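Local coordinates for amidase (Bacillus anthracis, PDB 5EWQ), which probably hydrolyses monocarboxylic acid amides to the carboxylate and ammonia, at residues A[366-369]-A[370-374]; A[335-338]-A[339-343]; A[356-359]-A[360-363]. All blocks are in the same frame, centred on the assembly; numbering follows the deposited sequence.

Contact 1. Residues A[366-369]-A[370-374]; sequences EFKH and NVNDY
Successive turns of helix 360-377 set Glu366, Phe367 and Lys368 beside the residues four positions on, Asn370, Val371 and Asn372. The apolar pair is a CH-pi contact: Val371 CG2 stands over one face of the Phe367 ring, 3.9 Å from the centroid and 24° off the ring normal, displaced toward CE1. Placed beside its own backbone N, this methyl reaches back to the ring, which Phe367 swings next to its carbonyl carbon (chi1 174°). The ring also packs on Tyr174 and on helix 406-412. Glu366 meets Asn370 through carbon, CG lying 3.2 Å from Asn370 OD1, with carboxylate and amide planes 48° apart. Their polar ends are held from outside, Asn370 OD1 by Glu258 N and Glu366 OE1 by Thr259 OG1. Lys368 CG passes 3.6 Å from Asn372 ND2, while Lys368 NZ goes on to Glu412 O and Asn372 OD1 to Leu386 N. Four backbone bonds span the same residues, from Asn370 N to Glu366 O (2.8 Å) through Asp373 N to His369 O (3.0 Å). An aromatic ring met by an aliphatic residue one turn later is a regular i to i+4 pairing of the alpha-helix.

Contact 2. Residues A[335-338]-A[339-343]; sequences IRKD and LQDAG
Leu339 packs back onto Ile335 in the last turns of helix 329-341, the helix of the beta-alpha-beta unit that links strand 314-317 to strand 345-347. Followed outward, Leu339 CB lies 3.4 Å from Ile335 O, and CG, turned beside the backbone N (chi1 -73°), stays close to the same carbonyl. At the tip, Leu339 CD1 meets Ile335 CG2 at 4.1 Å, the two side chains lying alongside each other and pointing the same way. This pair faces the protein interior: both residues touch Tyr501 of helix 491-503, and Leu339 also rests on Leu346 of strand 345-347.

Backbone bonds continue through the last turn; the one from Ala342 N to Asp338 O is weak. Gly343 then leaves helical geometry with a positive phi of 96° in a Schellman motif, with two bonds back into the last turn, one of them from Gly343 N to Gln340 O (2.9 Å). At these angles a CB would press on the preceding carbonyl O, so glycine suits the position. Asp338 directs OD2 back to Lys334 in a salt bridge. On the exposed side, Lys337 runs extended as far as CE and bends only at its last torsion (chi4 59°), which turns NZ toward the carboxylate one turn on and leaves a long salt bridge, 3.6 Å between Lys337 NZ and Asp341 OD1.

Contact 3. Residues A[356-359]-A[360-363]; sequences GVDN and LQTL
The carboxylate of Asp358 and the amide of Gln361 are the flat groups that meet here, their planes 46° apart and their side chains crossing at about a right angle. They do not stack. Gln361 offers its aliphatic carbons, CB lying 3.2 Å from Asp358 OD2 and off to one side of the carboxylate plane, while Gln361 CG is 3.6 Å from Asp358 OD1. Thr362 grips Asp358 OD2 twice. The backbone atom Thr362 N approaches Asp358 OD2 nearly in line with the C-O bond, at 3.1 Å. The hydroxyl, Thr362 OG1, donates to the anti lone pair of Asp358 OD2 at 3.2 Å. Thr362 holds OG1 beside its own backbone N (chi1 -54°), which lets both donors converge on one acceptor. A negative group bonded to a first-turn amide at the start of helix 360-377 would probably interact favourably with the helix dipole.

Asn359 occupies the N-cap position, yet its side chain makes no capping bond; the bond to the first turn comes instead from Asp358, one residue earlier. Asn359 contributes through its backbone, Asn359 O accepting from Leu363 N at 3.3 Å, and its amide oxygen OD1 lies 4.0 Å from Leu363 CD1. That OD1 also has a weak hydrogen bond to Thr226 OG1.

The turn lies where the chain, after strand 345-347, comes out of a loop into helix 360-377, and packs against two other helices. Helix 418-437 meets it through Phe421 and Val425, which pack on Thr362, through Val424 against Asp358, and through Ser428 OG, bonded to Asp358 N. Leu457 of helix 457-462 touches both Val357 and Asn359.

How the contacts relate
Contact 3 is followed closely by contact 1 along the chain, and they share helix 360-377: contact 3 forms its start and contact 1 its middle, with centres about 16 Å apart. Both reach loop residue Ala257, through Leu363 and Glu366 respectively, and both touch Tyr174, through Leu363 and Phe367. Contact 2 is separate, at the end of an earlier helix beside the outermost strand 345-347. Its centre is about 45 Å from that of contact 1, on the opposite side of the chain's centre, and about 35 Å from that of contact 3. All three are helix contacts within the amidase family region.

Contact 1. Residues A[366-369]-A[370-374]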
# COMPACT_ATOMS: atom_id res chain seq x y z
N GLU A 366 20.43 -7.56 4.92
CA GLU A 366 19.62 -6.94 5.97
C GLU A 366 18.37 -7.75 6.33
O GLU A 366 17.87 -7.64 7.45
CB GLU A 366 19.22 -5.53 5.55
CG GLU A 366 19.02 -4.57 6.72
CD GLU A 366 18.71 -3.16 6.27
OE1 GLU A 366 18.52 -2.95 5.05
OE2 GLU A 366 18.67 -2.25 7.13
N PHE A 367 17.87 -8.54 5.39
CA PHE A 367 16.66 -9.32 5.62
C PHE A 367 16.82 -10.30 6.77
O PHE A 367 15.98 -10.37 7.67
CB PHE A 367 16.24 -10.07 4.36
CG PHE A 367 15.07 -11.00 4.56
CD1 PHE A 367 13.79 -10.49 4.71
CD2 PHE A 367 15.26 -12.37 4.60
CE1 PHE A 367 12.72 -11.34 4.90
CE2 PHE A 367 14.18 -13.22 4.79
CZ PHE A 367 12.91 -12.70 4.94
N LYS A 368 17.91 -11.07 6.74
CA LYS A 368 18.20 -12.05 7.78
C LYS A 368 18.30 -11.39 9.15
O LYS A 368 17.78 -11.90 10.14
CB LYS A 368 19.49 -12.80 7.46
CG LYS A 368 19.94 -13.75 8.55
CD LYS A 368 21.28 -14.39 8.22
CE LYS A 368 21.73 -15.34 9.31
NZ LYS A 368 23.04 -15.98 9.00
N HIS A 369 18.97 -10.24 9.20
CA HIS A 369 19.21 -9.55 10.46
C HIS A 369 17.95 -8.87 11.00
O HIS A 369 17.67 -8.93 12.19
CB HIS A 369 20.33 -8.53 10.30
CG HIS A 369 21.67 -9.15 10.03
ND1 HIS A 369 21.95 -9.85 8.88
CD2 HIS A 369 22.80 -9.18 10.77
CE1 HIS A 369 23.19 -10.28 8.92
NE2 HIS A 369 23.74 -9.88 10.06
N ASN A 370 17.20 -8.22 10.12
CA ASN A 370 15.96 -7.55 10.52
C ASN A 370 14.92 -8.54 11.04
O ASN A 370 14.26 -8.29 12.05
CB ASN A 370 15.37 -6.75 9.36
CG ASN A 370 16.19 -5.52 9.02
OD1 ASN A 370 16.13 -5.02 7.90
ND2 ASN A 370 16.97 -5.04 9.98
N VAL A 371 14.79 -9.67 10.35
CA VAL A 371 13.82 -10.69 10.72
C VAL A 371 14.17 -11.34 12.06
O VAL A 371 13.32 -11.48 12.94
CB VAL A 371 13.71 -11.77 9.63
CG1 VAL A 371 13.03 -13.02 10.17
CG2 VAL A 371 12.96 -11.23 8.42
N ASN A 372 15.44 -11.73 12.21
CA ASN A 372 15.90 -12.36 13.44
C ASN A 372 15.77 -11.42 14.64
O ASN A 372 15.41 -11.85 15.74
CB ASN A 372 17.34 -12.84 13.30
CG ASN A 372 17.48 -13.99 12.32
OD1 ASN A 372 16.50 -14.64 11.97
ND2 ASN A 372 18.71 -14.25 11.89
N ASP A 373 16.08 -10.15 14.43
CA ASP A 373 15.96 -9.15 15.48
C ASP A 373 14.49 -8.86 15.79
O ASP A 373 14.14 -8.52 16.92
CB ASP A 373 16.67 -7.85 15.08
CG ASP A 373 18.18 -7.99 15.07
OD1 ASP A 373 18.67 -9.13 14.95
OD2 ASP A 373 18.88 -6.96 15.19
N TYR A 374 13.64 -9.01 14.78
CA TYR A 374 12.21 -8.81 14.95
C TYR A 374 11.60 -9.90 15.83
O TYR A 374 10.85 -9.62 16.76
CB TYR A 374 11.50 -8.78 13.59
CG TYR A 374 9.99 -8.69 13.68
CD1 TYR A 374 9.36 -7.47 13.88
CD2 TYR A 374 9.21 -9.83 13.55
CE1 TYR A 374 7.98 -7.39 13.96
CE2 TYR A 374 7.83 -9.76 13.63
CZ TYR A 374 7.22 -8.54 13.83
OH TYR A 374 5.85 -8.46 13.91

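Contact 2. Residues A[335-338]-A[339-343]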
# COMPACT_ATOMS: atom_id res chain seq x y z
N ILE A 335 -1.46 11.67 -20.64
CA ILE A 335 -0.79 12.13 -19.43
C ILE A 335 -0.18 13.52 -19.65
O ILE A 335 -0.35 14.42 -18.83
CB ILE A 335 0.31 11.16 -18.97
CG1 ILE A 335 -0.31 9.82 -18.56
CG2 ILE A 335 1.10 11.74 -17.82
CD1 ILE A 335 0.70 8.81 -18.05
N ARG A 336 0.52 13.68 -20.77
CA ARG A 336 1.11 14.97 -21.12
C ARG A 336 0.03 16.03 -21.30
O ARG A 336 0.17 17.15 -20.82
CB ARG A 336 1.94 14.85 -22.40
CG ARG A 336 3.14 13.94 -22.29
CD ARG A 336 4.11 14.18 -23.44
NE ARG A 336 3.48 14.04 -24.74
CZ ARG A 336 4.12 14.14 -25.90
NH1 ARG A 336 3.46 14.01 -27.04
NH2 ARG A 336 5.43 14.38 -25.92
N LYS A 337 -1.04 15.66 -21.99
CA LYS A 337 -2.15 16.58 -22.25
C LYS A 337 -2.78 17.07 -20.95
O LYS A 337 -2.93 18.27 -20.75
CB LYS A 337 -3.21 15.91 -23.13
CG LYS A 337 -4.46 16.75 -23.32
CD LYS A 337 -5.48 16.03 -24.20
CE LYS A 337 -6.78 16.81 -24.28
NZ LYS A 337 -6.58 18.18 -24.84
N ASP A 338 -3.13 16.14 -20.08
CA ASP A 338 -3.77 16.47 -18.81
C ASP A 338 -2.87 17.33 -17.93
O ASP A 338 -3.35 18.19 -17.19
CB ASP A 338 -4.16 15.19 -18.06
CG ASP A 338 -5.28 14.44 -18.75
OD1 ASP A 338 -6.12 15.09 -19.41
OD2 ASP A 338 -5.32 13.19 -18.64
N LEU A 339 -1.56 17.11 -18.01
CA LEU A 339 -0.60 17.92 -17.27
C LEU A 339 -0.53 19.33 -17.86
O LEU A 339 -0.49 20.32 -17.13
CB LEU A 339 0.78 17.27 -17.28
CG LEU A 339 0.96 16.03 -16.40
CD1 LEU A 339 2.37 15.47 -16.53
CD2 LEU A 339 0.65 16.35 -14.94
N GLN A 340 -0.52 19.40 -19.19
CA GLN A 340 -0.49 20.69 -19.88
C GLN A 340 -1.83 21.41 -19.74
O GLN A 340 -1.86 22.63 -19.56
CB GLN A 340 -0.16 20.49 -21.36
CG GLN A 340 1.28 20.09 -21.63
CD GLN A 340 1.53 19.77 -23.09
OE1 GLN A 340 0.60 19.47 -23.84
NE2 GLN A 340 2.79 19.83 -23.50
N ASP A 341 -2.92 20.66 -19.83
CA ASP A 341 -4.26 21.23 -19.74
C ASP A 341 -4.51 21.82 -18.36
O ASP A 341 -5.31 22.74 -18.21
CB ASP A 341 -5.31 20.17 -20.06
CG ASP A 341 -6.46 20.71 -20.89
OD1 ASP A 341 -6.90 20.02 -21.82
OD2 ASP A 341 -6.92 21.84 -20.60
N ALA A 342 -3.83 21.28 -17.36
CA ALA A 342 -3.94 21.79 -15.99
C ALA A 342 -3.06 23.02 -15.80
O ALA A 342 -3.21 23.75 -14.82
CB ALA A 342 -3.57 20.71 -14.99
N GLY A 343 -2.16 23.25 -16.75
CA GLY A 343 -1.30 24.42 -16.72
C GLY A 343 0.06 24.18 -16.10
O GLY A 343 0.49 24.93 -15.22

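Contact 3. Residues A[356-359]-A[360-363]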
# COMPACT_ATOMS: atom_id res chain seq x y z
N GLY A 356 25.52 2.77 -9.58
CA GLY A 356 26.05 2.70 -8.23
C GLY A 356 24.97 2.61 -7.16
O GLY A 356 25.28 2.60 -5.97
N VAL A 357 23.72 2.53 -7.59
CA VAL A 357 22.60 2.43 -6.66
C VAL A 357 22.15 0.97 -6.53
O VAL A 357 21.40 0.46 -7.36
CB VAL A 357 21.41 3.29 -7.12
CG1 VAL A 357 20.29 3.24 -6.09
CG2 VAL A 357 21.86 4.73 -7.34
N ASP A 358 22.63 0.31 -5.48
CA ASP A 358 22.34 -1.10 -5.27
C ASP A 358 21.02 -1.30 -4.54
O ASP A 358 20.59 -0.45 -3.76
CB ASP A 358 23.48 -1.76 -4.49
CG ASP A 358 23.23 -3.23 -4.21
OD1 ASP A 358 23.63 -4.07 -5.04
OD2 ASP A 358 22.63 -3.54 -3.16
N ASN A 359 20.37 -2.43 -4.79
CA ASN A 359 19.11 -2.76 -4.15
C ASN A 359 19.11 -4.19 -3.60
O ASN A 359 18.66 -4.42 -2.47
CB ASN A 359 17.96 -2.59 -5.14
CG ASN A 359 16.60 -2.69 -4.48
OD1 ASN A 359 16.44 -2.35 -3.31
ND2 ASN A 359 15.60 -3.16 -5.23
N LEU A 360 19.62 -5.12 -4.39
CA LEU A 360 19.58 -6.54 -4.03
C LEU A 360 20.48 -6.89 -2.85
O LEU A 360 20.05 -7.55 -1.91
CB LEU A 360 19.96 -7.39 -5.25
CG LEU A 360 19.08 -7.23 -6.48
CD1 LEU A 360 19.48 -8.22 -7.57
CD2 LEU A 360 17.61 -7.39 -6.12
N GLN A 361 21.74 -6.45 -2.91
CA GLN A 361 22.70 -6.74 -1.85
C GLN A 361 22.28 -6.10 -0.53
O GLN A 361 22.55 -6.64 0.54
CB GLN A 361 24.10 -6.26 -2.24
CG GLN A 361 24.72 -7.03 -3.39
CD GLN A 361 26.14 -6.56 -3.70
OE1 GLN A 361 26.61 -5.57 -3.15
NE2 GLN A 361 26.81 -7.28 -4.60
N THR A 362 21.61 -4.96 -0.63
CA THR A 362 21.07 -4.28 0.54
C THR A 362 20.01 -5.15 1.21
O THR A 362 19.86 -5.15 2.43
CB THR A 362 20.47 -2.91 0.17
OG1 THR A 362 21.44 -2.13 -0.53
CG2 THR A 362 20.03 -2.15 1.42
N LEU A 363 19.27 -5.89 0.39
CA LEU A 363 18.21 -6.77 0.87
C LEU A 363 18.76 -8.10 1.38
O LEU A 363 18.32 -8.60 2.41
CB LEU A 363 17.20 -7.03 -0.24
CG LEU A 363 16.31 -5.86 -0.67
CD1 LEU A 363 15.77 -6.08 -2.07
CD2 LEU A 363 15.17 -5.68 0.31